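PDB 4ZXH: Abbfa_003403 from Acinetobacter baumannii, which is a four-domain nonribosomal peptide synthetase that probably activates an amino acid, condenses it with an acyl or peptidyl partner and releases the product through its thioesterase domain. Local coordinates for residues 369-372 and 377-380. Residues are numbered along the deposited sequence; the frame is centred on the assembly and turned at random.
Sequences FKEL and QTPA. With K (potassium ion), chain D.
The backbone oxygen Glu371 O binds a potassium ion at 2.9 Å, and Leu372 O binds the same ion at 3.0 Å. Leu374 O, Ile376 O and Ser391 OG complete the site, so the ion draws the carbonyls of the loop from Glu371 to Ile376 together with Ser391 of strand 387-391. Four main-chain carbonyls and one hydroxyl make an all-oxygen shell, well suited to a large monovalent cation. The Glu371 and Thr378 side chains cross at about a right angle, with Glu371 CB packed on Thr378 CG2 at 3.9 Å. Glu371 carries its CG anti to its own carbonyl carbon (chi1 -56°) and runs extended beyond it, which carries the carboxylate alongside the CB of Ala380, a plain van der Waals neighbour. In Thr378 the methyl CG2 lies anti to the backbone N and is the branch nearest Glu371, while OG1 makes a weak bond back to Gln377 O at 3.2 Å. Beside this pair, Leu372 CD2 lies 3.8 Å from Ala380 O, a van der Waals contact of a methyl with a backbone carbonyl oxygen. Both segments belong to the loop joining strand 356-360 to strand 382-383 in the condensation domain. Phe369 packs on helix 152-165, Thr378 touches Ser391 of strand 387-391, and Glu371 and Thr378 both reach Tyr411 of strand 403-411.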
loop_
_atom_site.group_PDB
_atom_site.type_symbol
_atom_site.label_atom_id
_atom_site.label_comp_id
_atom_site.label_asym_id
_atom_site.label_seq_id
_atom_site.Cartn_x
_atom_site.Cartn_y
_atom_site.Cartn_z
ATOM N N PHE A 369 -7.917 11.505 -42.364
ATOM C CA PHE A 369 -7.429 11.896 -41.039
ATOM C C PHE A 369 -6.429 10.918 -40.445
ATOM O O PHE A 369 -6.001 11.091 -39.298
ATOM C CB PHE A 369 -8.594 12.035 -40.054
ATOM C CG PHE A 369 -9.623 13.030 -40.466
ATOM C CD1 PHE A 369 -9.557 14.338 -40.018
ATOM C CD2 PHE A 369 -10.663 12.666 -41.306
ATOM C CE1 PHE A 369 -10.524 15.272 -40.405
ATOM C CE2 PHE A 369 -11.620 13.594 -41.706
ATOM C CZ PHE A 369 -11.552 14.897 -41.245
ATOM N N LYS A 370 -6.075 9.884 -41.204
ATOM C CA LYS A 370 -5.200 8.821 -40.709
ATOM C C LYS A 370 -3.906 9.384 -40.106
ATOM O O LYS A 370 -3.674 9.294 -38.899
ATOM C CB LYS A 370 -4.891 7.843 -41.843
ATOM C CG LYS A 370 -3.888 6.740 -41.521
ATOM C CD LYS A 370 -3.593 5.886 -42.773
ATOM C CE LYS A 370 -2.341 5.017 -42.602
ATOM N NZ LYS A 370 -1.085 5.824 -42.479
ATOM N N GLU A 371 -3.088 10.004 -40.942
ATOM C CA GLU A 371 -1.801 10.505 -40.492
ATOM C C GLU A 371 -1.911 11.654 -39.469
ATOM O O GLU A 371 -1.037 11.794 -38.616
ATOM C CB GLU A 371 -0.970 10.926 -41.708
ATOM C CG GLU A 371 -0.822 9.789 -42.704
ATOM C CD GLU A 371 0.166 10.091 -43.814
ATOM O OE1 GLU A 371 0.861 11.118 -43.720
ATOM O OE2 GLU A 371 0.246 9.307 -44.790
ATOM N N LEU A 372 -2.981 12.450 -39.527
ATOM C CA LEU A 372 -3.181 13.529 -38.543
ATOM C C LEU A 372 -3.392 13.009 -37.125
ATOM O O LEU A 372 -3.047 13.679 -36.158
ATOM C CB LEU A 372 -4.381 14.402 -38.907
ATOM C CG LEU A 372 -4.243 15.367 -40.076
ATOM C CD1 LEU A 372 -5.544 16.122 -40.267
ATOM C CD2 LEU A 372 -3.103 16.322 -39.825
ATOM N N GLN A 377 4.577 13.204 -35.532
ATOM C CA GLN A 377 4.486 14.272 -36.512
ATOM C C GLN A 377 4.560 13.711 -37.917
ATOM O O GLN A 377 5.330 12.795 -38.195
ATOM C CB GLN A 377 5.580 15.322 -36.314
ATOM C CG GLN A 377 5.429 16.531 -37.233
ATOM C CD GLN A 377 4.620 17.622 -36.603
ATOM O OE1 GLN A 377 3.548 17.962 -37.087
ATOM N NE2 GLN A 377 5.133 18.201 -35.534
ATOM N N THR A 378 3.754 14.299 -38.793
ATOM C CA THR A 378 3.719 13.981 -40.209
ATOM C C THR A 378 3.497 15.268 -40.980
ATOM O O THR A 378 2.716 16.113 -40.550
ATOM C CB THR A 378 2.597 12.981 -40.523
ATOM O OG1 THR A 378 2.952 11.689 -40.018
ATOM C CG2 THR A 378 2.367 12.883 -41.990
ATOM N N PRO A 379 4.184 15.431 -42.119
ATOM C CA PRO A 379 4.000 16.616 -42.970
ATOM C C PRO A 379 2.653 16.661 -43.735
ATOM O O PRO A 379 2.416 17.651 -44.444
ATOM C CB PRO A 379 5.172 16.513 -43.949
ATOM C CG PRO A 379 5.484 15.050 -44.002
ATOM C CD PRO A 379 5.274 14.566 -42.605
ATOM N N ALA A 380 1.809 15.628 -43.593
ATOM C CA ALA A 380 0.486 15.575 -44.231
ATOM C C ALA A 380 -0.483 16.598 -43.668
ATOM O O ALA A 380 -0.457 16.909 -42.474
ATOM C CB ALA A 380 -0.124 14.197 -44.108
HETATM K K K D . -0.121 13.152 -36.216
#